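Local coordinates for heme-binding protein A / AI-2 binding protein A (Helicobacter pylori SS1, PDB 6OFQ) that probably captures peptides in the periplasm as the substrate-binding component of an ABC transporter, here in complex with the peptide STSA, at residues Y141-G146 / A426-D431; A47-T50 / S54-A57. One frame throughout, in Å; residues are numbered along the deposited sequence. Where two conformers were deposited one is given.

Interaction 1: Y141-G146 / A426-D431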
loop_
_atom_site.group_PDB
_atom_site.type_symbol
_atom_site.label_atom_id
_atom_site.label_comp_id
_atom_site.label_asym_id
_atom_site.label_seq_id
_atom_site.Cartn_x
_atom_site.Cartn_y
_atom_site.Cartn_z
ATOM N N TYR A 141 0.677 -10.153 11.450
ATOM C CA TYR A 141 0.743 -10.353 9.997
ATOM C C TYR A 141 -0.527 -9.840 9.382
ATOM O O TYR A 141 -1.422 -10.591 9.018
ATOM C CB TYR A 141 0.994 -11.852 9.712
ATOM C CG TYR A 141 2.364 -12.343 10.211
ATOM C CD1 TYR A 141 3.552 -11.848 9.691
ATOM C CD2 TYR A 141 2.460 -13.376 11.171
ATOM C CE1 TYR A 141 4.802 -12.248 10.145
ATOM C CE2 TYR A 141 3.713 -13.871 11.537
ATOM C CZ TYR A 141 4.861 -13.303 11.053
ATOM O OH TYR A 141 6.087 -13.743 11.509
ATOM N N LYS A 142 -0.562 -8.513 9.247
ATOM C CA LYS A 142 -1.783 -7.810 8.933
ATOM C C LYS A 142 -2.396 -8.087 7.586
ATOM O O LYS A 142 -3.609 -8.355 7.488
ATOM C CB LYS A 142 -1.641 -6.265 9.110
ATOM C CG LYS A 142 -1.362 -5.811 10.551
ATOM C CD LYS A 142 -0.902 -4.343 10.598
ATOM C CE LYS A 142 -0.126 -3.830 11.804
ATOM N NZ LYS A 142 0.003 -2.344 11.750
ATOM N N TYR A 143 -1.616 -8.038 6.508
ATOM C CA TYR A 143 -2.139 -8.394 5.217
ATOM C C TYR A 143 -2.621 -9.823 5.239
ATOM O O TYR A 143 -3.656 -10.092 4.618
ATOM C CB TYR A 143 -1.098 -8.242 4.118
ATOM C CG TYR A 143 -1.097 -6.908 3.354
ATOM C CD1 TYR A 143 -1.990 -6.738 2.321
ATOM C CD2 TYR A 143 -0.134 -5.927 3.546
ATOM C CE1 TYR A 143 -2.000 -5.598 1.531
ATOM C CE2 TYR A 143 -0.098 -4.774 2.763
ATOM C CZ TYR A 143 -1.022 -4.664 1.741
ATOM O OH TYR A 143 -0.911 -3.554 0.925
ATOM N N TRP A 144 -1.807 -10.766 5.713
ATOM C CA TRP A 144 -2.161 -12.189 5.675
ATOM C C TRP A 144 -3.525 -12.432 6.335
ATOM O O TRP A 144 -4.396 -13.120 5.766
ATOM C CB TRP A 144 -1.060 -13.046 6.310
ATOM C CG TRP A 144 -1.298 -14.489 6.240
ATOM C CD1 TRP A 144 -2.187 -15.215 6.985
ATOM C CD2 TRP A 144 -0.650 -15.424 5.356
ATOM N NE1 TRP A 144 -2.172 -16.525 6.563
ATOM C CE2 TRP A 144 -1.220 -16.701 5.586
ATOM C CE3 TRP A 144 0.371 -15.332 4.403
ATOM C CZ2 TRP A 144 -0.863 -17.827 4.861
ATOM C CZ3 TRP A 144 0.769 -16.458 3.716
ATOM C CH2 TRP A 144 0.145 -17.716 3.945
ATOM N N GLU A 145 -3.682 -11.867 7.538
ATOM C CA GLU A 145 -4.934 -11.975 8.267
ATOM C C GLU A 145 -6.100 -11.324 7.580
ATOM O O GLU A 145 -7.157 -11.916 7.346
ATOM C CB GLU A 145 -4.791 -11.484 9.712
ATOM C CG GLU A 145 -3.879 -12.359 10.556
ATOM C CD GLU A 145 -4.357 -13.799 10.581
ATOM O OE1 GLU A 145 -5.534 -14.057 10.906
ATOM O OE2 GLU A 145 -3.576 -14.669 10.137
ATOM N N GLY A 146 -5.879 -10.092 7.138
ATOM C CA GLY A 146 -6.891 -9.339 6.453
ATOM C C GLY A 146 -7.482 -9.947 5.215
ATOM O O GLY A 146 -8.680 -9.849 4.882
ATOM N N ALA A 426 -8.211 8.142 5.001
ATOM C CA ALA A 426 -7.677 6.846 4.647
ATOM C C ALA A 426 -7.196 6.977 3.210
ATOM O O ALA A 426 -7.719 7.776 2.418
ATOM C CB ALA A 426 -8.793 5.814 4.674
ATOM N N GLY A 427 -6.236 6.179 2.812
ATOM C CA GLY A 427 -5.761 6.142 1.435
ATOM C C GLY A 427 -5.176 4.769 1.166
ATOM O O GLY A 427 -4.633 4.050 2.022
ATOM N N TRP A 428 -5.148 4.473 -0.126
ATOM C CA TRP A 428 -4.598 3.216 -0.622
ATOM C C TRP A 428 -3.978 3.387 -1.994
ATOM O O TRP A 428 -4.538 4.073 -2.890
ATOM C CB TRP A 428 -5.686 2.168 -0.778
ATOM C CG TRP A 428 -5.252 0.753 -0.985
ATOM C CD1 TRP A 428 -5.384 0.002 -2.129
ATOM C CD2 TRP A 428 -4.767 -0.122 0.018
ATOM N NE1 TRP A 428 -5.011 -1.289 -1.888
ATOM C CE2 TRP A 428 -4.619 -1.388 -0.570
ATOM C CE3 TRP A 428 -4.411 0.052 1.367
ATOM C CZ2 TRP A 428 -4.117 -2.465 0.127
ATOM C CZ3 TRP A 428 -3.953 -1.033 2.050
ATOM C CH2 TRP A 428 -3.843 -2.281 1.446
ATOM N N MET A 429 -2.818 2.820 -2.167
ATOM C CA MET A 429 -2.167 2.646 -3.470
ATOM C C MET A 429 -2.313 1.176 -3.817
ATOM O O MET A 429 -1.976 0.279 -3.028
ATOM C CB MET A 429 -0.685 2.950 -3.280
ATOM C CG MET A 429 0.210 2.540 -4.429
ATOM S SD MET A 429 -0.224 3.382 -5.976
ATOM C CE MET A 429 0.751 2.441 -7.172
ATOM N N ALA A 430 -2.827 0.906 -5.020
ATOM C CA ALA A 430 -2.892 -0.468 -5.512
ATOM C C ALA A 430 -1.592 -1.198 -5.322
ATOM O O ALA A 430 -0.539 -0.724 -5.742
ATOM C CB ALA A 430 -3.287 -0.515 -6.973
ATOM N N ASP A 431 -1.700 -2.428 -4.812
ATOM C CA ASP A 431 -0.595 -3.367 -4.844
ATOM C C ASP A 431 -0.517 -4.146 -6.144
ATOM O O ASP A 431 0.552 -4.598 -6.530
ATOM C CB ASP A 431 -0.647 -4.360 -3.660
ATOM C CG ASP A 431 -0.764 -3.617 -2.334
ATOM O OD1 ASP A 431 0.155 -2.782 -2.038
ATOM O OD2 ASP A 431 -1.781 -3.849 -1.627
#

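Interaction 2: A47-T50 / S54-A57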
loop_
_atom_site.group_PDB
_atom_site.type_symbol
_atom_site.label_atom_id
_atom_site.label_comp_id
_atom_site.label_asym_id
_atom_site.label_seq_id
_atom_site.Cartn_x
_atom_site.Cartn_y
_atom_site.Cartn_z
ATOM N N ALA A 47 5.980 -8.154 6.066
ATOM C CA ALA A 47 4.802 -8.850 6.510
ATOM C C ALA A 47 4.170 -8.276 7.751
ATOM O O ALA A 47 3.005 -8.533 7.979
ATOM C CB ALA A 47 4.994 -10.348 6.674
ATOM N N LEU A 48 4.885 -7.429 8.488
ATOM C CA LEU A 48 4.353 -6.878 9.715
ATOM C C LEU A 48 3.693 -5.509 9.550
ATOM O O LEU A 48 3.149 -4.961 10.520
ATOM C CB LEU A 48 5.545 -6.713 10.701
ATOM C CG LEU A 48 6.150 -8.041 11.143
ATOM C CD1 LEU A 48 7.254 -7.691 12.145
ATOM C CD2 LEU A 48 5.192 -9.033 11.731
ATOM N N VAL A 49 3.811 -4.924 8.370
ATOM C CA VAL A 49 3.344 -3.545 8.124
ATOM C C VAL A 49 2.474 -3.557 6.870
ATOM O O VAL A 49 2.479 -4.544 6.143
ATOM C CB VAL A 49 4.544 -2.589 8.063
ATOM C CG1 VAL A 49 5.188 -2.382 9.428
ATOM C CG2 VAL A 49 5.551 -3.033 7.058
ATOM N N THR A 50 1.824 -2.406 6.617
ATOM C CA THR A 50 0.943 -2.350 5.439
ATOM C C THR A 50 1.133 -1.125 4.570
ATOM O O THR A 50 0.405 -0.963 3.587
ATOM C CB THR A 50 -0.542 -2.356 5.891
ATOM O OG1 THR A 50 -0.770 -1.155 6.618
ATOM C CG2 THR A 50 -0.927 -3.590 6.725
ATOM N N SER A 54 6.880 2.290 4.630
ATOM C CA SER A 54 7.686 1.134 5.003
ATOM C C SER A 54 8.223 0.392 3.764
ATOM O O SER A 54 9.375 -0.062 3.756
ATOM C CB SER A 54 6.926 0.145 5.851
ATOM O OG SER A 54 6.470 0.706 7.100
ATOM N N TYR A 55 7.361 0.256 2.756
ATOM C CA TYR A 55 7.780 -0.493 1.575
ATOM C C TYR A 55 8.788 0.191 0.703
ATOM O O TYR A 55 9.365 -0.510 -0.144
ATOM C CB TYR A 55 6.546 -0.979 0.778
ATOM C CG TYR A 55 5.640 -1.921 1.535
ATOM C CD1 TYR A 55 6.047 -2.721 2.591
ATOM C CD2 TYR A 55 4.292 -2.083 1.120
ATOM C CE1 TYR A 55 5.162 -3.571 3.202
ATOM C CE2 TYR A 55 3.434 -2.968 1.689
ATOM C CZ TYR A 55 3.855 -3.711 2.763
ATOM O OH TYR A 55 3.009 -4.659 3.326
ATOM N N VAL A 56 8.990 1.503 0.895
ATOM C CA VAL A 56 10.094 2.125 0.180
ATOM C C VAL A 56 11.400 1.367 0.400
ATOM O O VAL A 56 12.086 1.024 -0.579
ATOM C CB VAL A 56 10.248 3.604 0.602
ATOM C CG1 VAL A 56 11.498 4.192 -0.067
ATOM C CG2 VAL A 56 9.008 4.428 0.280
ATOM N N ALA A 57 11.739 1.082 1.641
ATOM C CA ALA A 57 12.954 0.305 1.890
ATOM C C ALA A 57 12.825 -1.191 1.577
ATOM O O ALA A 57 13.644 -1.741 0.825
ATOM C CB ALA A 57 13.459 0.482 3.316
#

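Interaction 1: Y141-G146 / A426-D431
Y143, on helix 142-147, reaches D431 and W428 just beyond and at the end of strand 423-429, in a small, buried contact that joins two parts of the fold through side chains alone. The strand belongs to the mixed sheet that also contains 292-298, whereas the helix follows helix 116-127; in a type II binding protein such a bridge is consistent with two lobes meeting around a closed cleft.

The tyrosine points its hydroxyl at the carboxylate, donating a hydrogen bond from Y143 OH to D431 OD2 at 2.7 Å. The bond arrives on the syn side of OD2 but 32° out of the carboxylate plane. Next to it, W428 holds its CG anti to the backbone N (chi1 -167°), which carries the six-membered ring out to the phenol, with CH2 3.7 Å from Y143 CZ. The two rings meet obliquely, planes 50° apart.

N437 OD1 accepts from W428 NE1 and from the backbone N of D431, tying the indole to the chain that carries the acid. F183 lies almost parallel to the Y143 ring.

The phenol thus donates a hydrogen bond to the carboxylate, and that bond would tend to stabilise the charged form of the acid.

Interaction 2: A47-T50 / S54-A57
V49 and Y55 make the main touch here. The valine's CG2 sits 3.9 Å from Y55 CE1 and also leans on the neighbouring serine, with V49 CG2 3.7 Å from S54 CB. A chi1 of -71° sets this methyl between the backbone N and the carbonyl carbon of V49, facing the helix, while CG1 goes to the far side of the carbonyl carbon.

The phenol points end-on at the loop, so that its hydroxyl comes up against the backbone: Y55 OH is 2.9 Å from V49 O and 3.8 Å from T50 CA. The hydrogen bond made by that hydroxyl, however, goes to P46 O, just ahead of the loop segment. Y55 therefore anchors P46 while its hydroxyl abuts V49 and T50.

One layer out, S54 OG is held by two partners, D51 OD1 and the backbone N of S42. Since the S42 amide can only donate, the serine proton most likely goes to the carboxylate of D51, which comes immediately before helix 52-61. S43, earlier in the same loop, packs on V49.

The result is a compact turn into helix 52-61 in which V49 packs on S54 and Y55, and the hydroxyls of S54 and Y55 are each tied to a defined polar partner.

From the N terminus, interaction 2 comes first: it closes a short turn, bringing the loop after strand 32-37 against the start of helix 52-61. Interaction 1 opens only later, at helix 142-147, and spans 279 residues before strand 423-429 returns to it. The two are thus in series, neither nesting nor crossing. They nevertheless adjoin in space, their centres about 10 Å apart, because helix 142-147 rests on the turn: Y143 CE2 lies 3.2 Å from Y55 OH, and Y141 and K142 pack on L48 and T50. Together they connect the N-terminal loop, this helix and the mixed sheet of strand 423-429.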